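PDB 6OZB: Two-component sensor histidine kinase from Nostoc sp., which probably serves as a cyanobacterial phytochrome photoreceptor of the histidine-kinase family, its GAF domain here binding the bilin phycoerythrobilin. Local coordinates for residues 105-110 and 141-146; 164-169 and 185-190. The protein carries 1 engineered substitution. All blocks are in the same frame, centred on the assembly; numbering follows the deposited sequence.

Contact 1: 105-110 and 141-146; sequences VDVATG and EYLTAM. With PEB (phycoerythrobilin), chain F.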
loop_
_atom_site.group_PDB
_atom_site.type_symbol
_atom_site.label_atom_id
_atom_site.label_comp_id
_atom_site.label_asym_id
_atom_site.label_seq_id
_atom_site.Cartn_x
_atom_site.Cartn_y
_atom_site.Cartn_z
ATOM N N VAL C 105 -10.392 -3.687 -5.897
ATOM C CA VAL C 105 -10.399 -2.252 -6.177
ATOM C C VAL C 105 -11.246 -1.559 -5.138
ATOM O O VAL C 105 -12.386 -1.931 -4.913
ATOM C CB VAL C 105 -10.928 -1.926 -7.604
ATOM C CG1 VAL C 105 -10.901 -0.445 -7.857
ATOM C CG2 VAL C 105 -10.081 -2.640 -8.642
ATOM N N ASP C 106 -10.666 -0.531 -4.520
ATOM C CA ASP C 106 -11.329 0.277 -3.526
ATOM C C ASP C 106 -11.452 1.683 -4.100
ATOM O O ASP C 106 -10.495 2.472 -4.112
ATOM C CB ASP C 106 -10.545 0.244 -2.228
ATOM C CG ASP C 106 -11.279 0.920 -1.093
ATOM O OD1 ASP C 106 -12.071 0.234 -0.409
ATOM O OD2 ASP C 106 -11.034 2.128 -0.874
ATOM N N VAL C 107 -12.627 1.983 -4.621
ATOM C CA VAL C 107 -12.820 3.246 -5.321
ATOM C C VAL C 107 -12.585 4.451 -4.424
ATOM O O VAL C 107 -11.962 5.440 -4.853
ATOM C CB VAL C 107 -14.235 3.288 -5.941
ATOM C CG1 VAL C 107 -14.544 4.637 -6.506
ATOM C CG2 VAL C 107 -14.349 2.226 -7.050
ATOM N N ALA C 108 -13.048 4.391 -3.180
ATOM C CA ALA C 108 -12.899 5.532 -2.268
ATOM C C ALA C 108 -11.459 5.974 -2.073
ATOM O O ALA C 108 -11.210 7.154 -1.989
ATOM C CB ALA C 108 -13.493 5.215 -0.908
ATOM N N THR C 109 -10.524 5.041 -1.979
ATOM C CA THR C 109 -9.104 5.377 -1.782
ATOM C C THR C 109 -8.323 5.463 -3.093
ATOM O O THR C 109 -7.166 5.911 -3.110
ATOM C CB THR C 109 -8.384 4.354 -0.888
ATOM O OG1 THR C 109 -8.440 3.046 -1.486
ATOM C CG2 THR C 109 -8.972 4.353 0.494
ATOM N N GLY C 110 -8.934 5.001 -4.178
ATOM C CA GLY C 110 -8.271 4.971 -5.479
ATOM C C GLY C 110 -7.178 3.932 -5.574
ATOM O O GLY C 110 -6.243 4.082 -6.372
ATOM N N GLU C 141 -12.971 5.015 -13.326
ATOM C CA GLU C 141 -14.089 5.663 -14.025
ATOM C C GLU C 141 -15.071 4.617 -14.569
ATOM O O GLU C 141 -16.281 4.814 -14.550
ATOM C CB GLU C 141 -13.547 6.585 -15.138
ATOM C CG GLU C 141 -12.901 7.878 -14.565
ATOM C CD GLU C 141 -11.928 8.586 -15.515
ATOM O OE1 GLU C 141 -12.058 8.430 -16.749
ATOM O OE2 GLU C 141 -11.035 9.310 -15.014
ATOM N N TYR C 142 -14.536 3.495 -15.036
ATOM C CA TYR C 142 -15.316 2.374 -15.540
ATOM C C TYR C 142 -16.241 1.830 -14.451
ATOM O O TYR C 142 -17.436 1.603 -14.681
ATOM C CB TYR C 142 -14.345 1.313 -16.006
ATOM C CG TYR C 142 -14.869 0.054 -16.665
ATOM C CD1 TYR C 142 -15.076 -1.101 -15.927
ATOM C CD2 TYR C 142 -15.063 0.002 -18.037
ATOM C CE1 TYR C 142 -15.500 -2.281 -16.548
ATOM C CE2 TYR C 142 -15.481 -1.161 -18.666
ATOM C CZ TYR C 142 -15.694 -2.294 -17.921
ATOM O OH TYR C 142 -16.105 -3.433 -18.569
ATOM N N LEU C 143 -15.687 1.633 -13.259
ATOM C CA LEU C 143 -16.467 1.094 -12.138
ATOM C C LEU C 143 -17.479 2.149 -11.648
ATOM O O LEU C 143 -18.648 1.843 -11.411
ATOM C CB LEU C 143 -15.540 0.644 -11.000
ATOM C CG LEU C 143 -14.615 -0.540 -11.288
ATOM C CD1 LEU C 143 -13.621 -0.783 -10.125
ATOM C CD2 LEU C 143 -15.371 -1.791 -11.549
ATOM N N THR C 144 -17.026 3.388 -11.496
ATOM C CA THR C 144 -17.905 4.447 -11.033
ATOM C C THR C 144 -19.115 4.626 -11.992
ATOM O O THR C 144 -20.214 4.912 -11.547
ATOM C CB THR C 144 -17.135 5.768 -10.851
ATOM O OG1 THR C 144 -16.118 5.586 -9.866
ATOM C CG2 THR C 144 -18.067 6.861 -10.378
ATOM N N ALA C 145 -18.917 4.441 -13.295
ATOM C CA ALA C 145 -19.993 4.592 -14.253
ATOM C C ALA C 145 -21.095 3.554 -14.023
ATOM O O ALA C 145 -22.239 3.782 -14.410
ATOM C CB ALA C 145 -19.450 4.475 -15.663
ATOM N N MET C 146 -20.728 2.418 -13.422
ATOM C CA MET C 146 -21.662 1.321 -13.088
ATOM C C MET C 146 -22.266 1.453 -11.682
ATOM O O MET C 146 -23.103 0.647 -11.278
ATOM C CB MET C 146 -20.965 -0.023 -13.189
ATOM C CG MET C 146 -20.784 -0.510 -14.597
ATOM S SD MET C 146 -20.088 -2.146 -14.729
ATOM C CE MET C 146 -18.545 -1.975 -13.877
HETATM C CHC PEB F . -12.855 -5.282 -16.699
HETATM N NC PEB F . -10.664 -4.113 -16.222
HETATM C C1C PEB F . -9.513 -4.306 -15.521
HETATM C C2C PEB F . -9.572 -5.501 -14.851
HETATM C C3C PEB F . -10.787 -6.084 -15.140
HETATM C C4C PEB F . -11.464 -5.199 -16.008
HETATM C CMC PEB F . -11.171 -7.441 -14.580
HETATM C CAC PEB F . -8.411 -6.026 -13.942
HETATM C CBC PEB F . -8.380 -5.284 -12.616
HETATM C CGC PEB F . -9.450 -5.855 -11.722
HETATM O O1C PEB F . -9.413 -7.089 -11.451
HETATM O O2C PEB F . -10.361 -5.117 -11.240
HETATM N ND PEB F . -14.146 -5.909 -14.738
HETATM C C1D PEB F . -13.703 -6.313 -16.136
HETATM C C2D PEB F . -14.956 -6.364 -16.874
HETATM C C3D PEB F . -16.028 -6.015 -16.081
HETATM C C4D PEB F . -15.626 -5.743 -14.751
HETATM C CMD PEB F . -15.024 -6.658 -18.397
HETATM C CAD PEB F . -17.462 -5.842 -16.615
HETATM C CBD PEB F . -18.503 -6.335 -15.875
HETATM O OD PEB F . -16.317 -5.438 -13.791
HETATM N NA PEB F . -10.684 -0.053 -19.211
HETATM C C1A PEB F . -11.708 0.402 -20.087
HETATM C C2A PEB F . -11.116 1.353 -21.094
HETATM C C3A PEB F . -9.626 1.447 -20.803
HETATM C C4A PEB F . -9.412 0.526 -19.586
HETATM C CMA PEB F . -11.419 0.927 -22.565
HETATM C CBA PEB F . -9.244 3.864 -21.593
HETATM O OA PEB F . -12.871 0.041 -20.022
HETATM C CHA PEB F . -8.206 0.416 -18.957
HETATM C CAA PEB F . -9.038 2.823 -20.476
HETATM N NB PEB F . -8.775 -1.669 -17.327
HETATM C C1B PEB F . -7.955 -0.547 -17.800
HETATM C C2B PEB F . -6.748 -0.431 -17.017
HETATM C C3B PEB F . -6.792 -1.468 -16.031
HETATM C C4B PEB F . -8.051 -2.277 -16.199
HETATM C CHB PEB F . -8.324 -3.352 -15.390
HETATM C CMB PEB F . -5.677 0.591 -17.226
HETATM C CAB PEB F . -5.742 -1.736 -14.972
HETATM C CBB PEB F . -6.180 -1.091 -13.676
HETATM C CGB PEB F . -4.995 -1.264 -12.725
HETATM O O1B PEB F . -4.677 -2.441 -12.378
HETATM O O2B PEB F . -4.345 -0.263 -12.336
#

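Contact 2: 164-169 and 185-190; sequences GLLVSH and QMIVDQ. With PEB (phycoerythrobilin), chain F.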
loop_
_atom_site.group_PDB
_atom_site.type_symbol
_atom_site.label_atom_id
_atom_site.label_comp_id
_atom_site.label_asym_id
_atom_site.label_seq_id
_atom_site.Cartn_x
_atom_site.Cartn_y
_atom_site.Cartn_z
ATOM N N GLY C 164 -11.876 -17.539 -17.680
ATOM C CA GLY C 164 -12.858 -16.530 -17.286
ATOM C C GLY C 164 -12.486 -15.842 -16.000
ATOM O O GLY C 164 -11.340 -15.947 -15.557
ATOM N N LEU C 165 -13.458 -15.142 -15.421
ATOM C CA LEU C 165 -13.281 -14.416 -14.156
ATOM C C LEU C 165 -14.481 -14.637 -13.269
ATOM O O LEU C 165 -15.620 -14.650 -13.766
ATOM C CB LEU C 165 -13.139 -12.899 -14.393
ATOM C CG LEU C 165 -12.107 -12.403 -15.413
ATOM C CD1 LEU C 165 -12.197 -10.901 -15.667
ATOM C CD2 LEU C 165 -10.704 -12.768 -14.937
ATOM N N LEU C 166 -14.232 -14.747 -11.965
ATOM C CA LEU C 166 -15.274 -14.584 -10.956
ATOM C C LEU C 166 -15.213 -13.134 -10.481
ATOM O O LEU C 166 -14.157 -12.671 -10.013
ATOM C CB LEU C 166 -15.079 -15.537 -9.794
ATOM C CG LEU C 166 -16.029 -15.429 -8.613
ATOM C CD1 LEU C 166 -17.434 -15.790 -9.073
ATOM C CD2 LEU C 166 -15.564 -16.341 -7.496
ATOM N N VAL C 167 -16.312 -12.412 -10.668
ATOM C CA VAL C 167 -16.366 -10.970 -10.412
ATOM C C VAL C 167 -17.411 -10.629 -9.348
ATOM O O VAL C 167 -18.568 -11.015 -9.470
ATOM C CB VAL C 167 -16.701 -10.178 -11.665
ATOM C CG1 VAL C 167 -16.606 -8.671 -11.413
ATOM C CG2 VAL C 167 -15.768 -10.522 -12.784
ATOM N N SER C 168 -17.006 -9.887 -8.325
ATOM C CA SER C 168 -17.897 -9.487 -7.246
ATOM C C SER C 168 -17.928 -7.963 -7.157
ATOM O O SER C 168 -16.900 -7.356 -6.889
ATOM C CB SER C 168 -17.406 -10.095 -5.935
ATOM O OG SER C 168 -18.201 -9.703 -4.814
ATOM N N HIS C 169 -19.093 -7.371 -7.417
ATOM C CA HIS C 169 -19.301 -5.917 -7.381
ATOM C C HIS C 169 -20.192 -5.526 -6.209
ATOM O O HIS C 169 -21.157 -6.231 -5.893
ATOM C CB HIS C 169 -20.000 -5.402 -8.625
ATOM C CG HIS C 169 -19.154 -5.380 -9.863
ATOM N ND1 HIS C 169 -19.689 -5.144 -11.116
ATOM C CD2 HIS C 169 -17.824 -5.534 -10.043
ATOM C CE1 HIS C 169 -18.719 -5.149 -12.015
ATOM N NE2 HIS C 169 -17.579 -5.376 -11.388
ATOM N N GLN C 185 -10.868 -18.091 -4.112
ATOM C CA GLN C 185 -9.849 -18.910 -4.785
ATOM C C GLN C 185 -10.275 -20.371 -4.812
ATOM O O GLN C 185 -10.104 -21.066 -5.814
ATOM C CB GLN C 185 -8.492 -18.776 -4.113
ATOM C CG GLN C 185 -7.354 -19.521 -4.890
ATOM C CD GLN C 185 -7.139 -18.942 -6.268
ATOM O OE1 GLN C 185 -6.919 -17.749 -6.413
ATOM N NE2 GLN C 185 -7.246 -19.776 -7.292
ATOM N N MET C 186 -10.835 -20.846 -3.712
ATOM C CA MET C 186 -11.310 -22.225 -3.655
ATOM C C MET C 186 -12.491 -22.413 -4.613
ATOM O O MET C 186 -12.627 -23.451 -5.245
ATOM C CB MET C 186 -11.681 -22.620 -2.228
ATOM C CG MET C 186 -10.541 -22.553 -1.249
ATOM S SD MET C 186 -10.942 -23.432 0.265
ATOM C CE MET C 186 -12.731 -23.258 0.353
ATOM N N ILE C 187 -13.352 -21.414 -4.696
ATOM C CA ILE C 187 -14.481 -21.472 -5.612
ATOM C C ILE C 187 -14.034 -21.515 -7.074
ATOM O O ILE C 187 -14.548 -22.325 -7.860
ATOM C CB ILE C 187 -15.437 -20.279 -5.402
ATOM C CG1 ILE C 187 -16.133 -20.457 -4.043
ATOM C CG2 ILE C 187 -16.447 -20.181 -6.514
ATOM C CD1 ILE C 187 -16.696 -19.141 -3.447
ATOM N N VAL C 188 -13.085 -20.667 -7.471
ATOM C CA VAL C 188 -12.625 -20.763 -8.857
ATOM C C VAL C 188 -11.841 -22.054 -9.094
ATOM O O VAL C 188 -11.918 -22.598 -10.194
ATOM C CB VAL C 188 -11.795 -19.519 -9.318
ATOM C CG1 VAL C 188 -12.652 -18.253 -9.173
ATOM C CG2 VAL C 188 -10.491 -19.355 -8.587
ATOM N N ASP C 189 -11.132 -22.586 -8.089
ATOM C CA ASP C 189 -10.455 -23.887 -8.230
ATOM C C ASP C 189 -11.476 -25.009 -8.450
ATOM O O ASP C 189 -11.264 -25.911 -9.262
ATOM C CB ASP C 189 -9.622 -24.218 -7.004
ATOM C CG ASP C 189 -8.349 -23.365 -6.895
ATOM O OD1 ASP C 189 -7.998 -22.661 -7.874
ATOM O OD2 ASP C 189 -7.720 -23.391 -5.813
ATOM N N GLN C 190 -12.596 -24.944 -7.731
ATOM C CA GLN C 190 -13.646 -25.956 -7.869
ATOM C C GLN C 190 -14.367 -25.824 -9.212
ATOM O O GLN C 190 -14.725 -26.823 -9.824
ATOM C CB GLN C 190 -14.652 -25.858 -6.710
ATOM C CG GLN C 190 -15.715 -26.999 -6.689
ATOM C CD GLN C 190 -15.091 -28.380 -6.483
ATOM O OE1 GLN C 190 -14.714 -28.757 -5.376
ATOM N NE2 GLN C 190 -14.947 -29.127 -7.571
HETATM C CHC PEB F . -12.855 -5.282 -16.699
HETATM N NC PEB F . -10.664 -4.113 -16.222
HETATM C C1C PEB F . -9.513 -4.306 -15.521
HETATM C C2C PEB F . -9.572 -5.501 -14.851
HETATM C C3C PEB F . -10.787 -6.084 -15.140
HETATM C C4C PEB F . -11.464 -5.199 -16.008
HETATM C CMC PEB F . -11.171 -7.441 -14.580
HETATM C CAC PEB F . -8.411 -6.026 -13.942
HETATM C CBC PEB F . -8.380 -5.284 -12.616
HETATM C CGC PEB F . -9.450 -5.855 -11.722
HETATM O O1C PEB F . -9.413 -7.089 -11.451
HETATM O O2C PEB F . -10.361 -5.117 -11.240
HETATM N ND PEB F . -14.146 -5.909 -14.738
HETATM C C1D PEB F . -13.703 -6.313 -16.136
HETATM C C2D PEB F . -14.956 -6.364 -16.874
HETATM C C3D PEB F . -16.028 -6.015 -16.081
HETATM C C4D PEB F . -15.626 -5.743 -14.751
HETATM C CMD PEB F . -15.024 -6.658 -18.397
HETATM C CAD PEB F . -17.462 -5.842 -16.615
HETATM C CBD PEB F . -18.503 -6.335 -15.875
HETATM O OD PEB F . -16.317 -5.438 -13.791
HETATM N NA PEB F . -10.684 -0.053 -19.211
HETATM C C1A PEB F . -11.708 0.402 -20.087
HETATM C C2A PEB F . -11.116 1.353 -21.094
HETATM C C3A PEB F . -9.626 1.447 -20.803
HETATM C C4A PEB F . -9.412 0.526 -19.586
HETATM C CMA PEB F . -11.419 0.927 -22.565
HETATM C CBA PEB F . -9.244 3.864 -21.593
HETATM O OA PEB F . -12.871 0.041 -20.022
HETATM C CHA PEB F . -8.206 0.416 -18.957
HETATM C CAA PEB F . -9.038 2.823 -20.476
HETATM N NB PEB F . -8.775 -1.669 -17.327
HETATM C C1B PEB F . -7.955 -0.547 -17.800
HETATM C C2B PEB F . -6.748 -0.431 -17.017
HETATM C C3B PEB F . -6.792 -1.468 -16.031
HETATM C C4B PEB F . -8.051 -2.277 -16.199
HETATM C CHB PEB F . -8.324 -3.352 -15.390
HETATM C CMB PEB F . -5.677 0.591 -17.226
HETATM C CAB PEB F . -5.742 -1.736 -14.972
HETATM C CBB PEB F . -6.180 -1.091 -13.676
HETATM C CGB PEB F . -4.995 -1.264 -12.725
HETATM O O1B PEB F . -4.677 -2.441 -12.378
HETATM O O2B PEB F . -4.345 -0.263 -12.336
#

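Contact 1: 105-110 and 141-146
Val105 swings its CG1 methyl to the far side of CB from its backbone N (chi1 -179°), and Leu143 extends its chain (chi2 173°), so that the two side chains meet through Val105 CG1 and Leu143 CD1, 3.6 Å apart. Val107 CG2 reaches the same leucine methyl more loosely, at 4.4 Å. Nearer the surface, Val107 CG1 lies 3.8 Å from Thr144 OG1, a hydroxyl that is hydrogen-bonded to the carbonyl of Val140 one helical turn back. In the GAF fold this packing lays helix 137-145 against the end of strand 102-106 beside the bilin pocket. As the chain leaves the strand, Asp106 OD2 forms an Asx motif, accepting from Thr109 N at 3.2 Å and Thr109 OG1 at 2.8 Å, which approach from opposite faces of the carboxylate plane. The pocket side belongs to Val105 CG2, 3.6 Å from the propionate oxygen O2C of PEB, and to Tyr142. The tyrosine ring fits between the chromophore's two ends: its CD2 is 3.0 Å from the carbonyl oxygen OA, while PEB C3D lies at the ring's edge, in its plane, 3.8 Å from CE1. Replacing Tyr142 by an alanine is likely to open a gap between these ends and to leave Asp87 OD2 without the phenol hydroxyl to which it is hydrogen-bonded.

Contact 2: 164-169 and 185-190
Leu166 meets helix 178-201 through two of its carbons. Its CB is 3.7 Å from Val188 CG1, and with CG anti to the backbone N (chi1 176°) its CD2 reaches that same methyl as well as Ile187 CG2, 4.1 Å away. The leucine crosses Ile187 at about a right angle and Val188 more obliquely, a purely apolar join between strand 161-170 and the C-terminal helix packed on this face of the GAF sheet. The flanking strands complete the layer, with Val52 beside Leu166 and Ile156 beside Val188. On the helix, Gln185 NE2 donates to Asp189 OD1 at 3.0 Å from above the carboxylate plane, while Gln185 OE1 is hydrogen-bonded to Arg102. Strand alternation sends Leu165, Val167 and His169 to the other face, where PEB lies. Leu165 CD1 packs 3.8 Å from the bilin methyl CMC, and His169 brings its ring edge to the carbonyl oxygen OD of PEB. NE2 donates to OD at 2.7 Å, but the N-H...O angle of 126° makes the bond weak. Since the other imidazole nitrogen, ND1, is hydrogen-bonded to Arg51 NH2, which can only donate, His169 is probably neutral with its proton on NE2.

Overall arrangement
The two contacts lie 20 Å apart between centres, contact 2 only 4 Å from the middle of the chain and contact 1 about 17 Å from it, and they follow one another in series along the sequence. Both reach the same antiparallel sheet, yet each packs a different helix on it. Their pocket ends converge at His169: Met146 CE of contact 1 sits 3.7 Å from His169 CE1 of contact 2, and Leu143 CD2 is 4.2 Å from His169 NE2. Phycoerythrobilin bridges them, with Tyr142 and His169 both bordering its ring D, and Arg133, Asp136 and His139 add further hydrogen bonds to the chromophore.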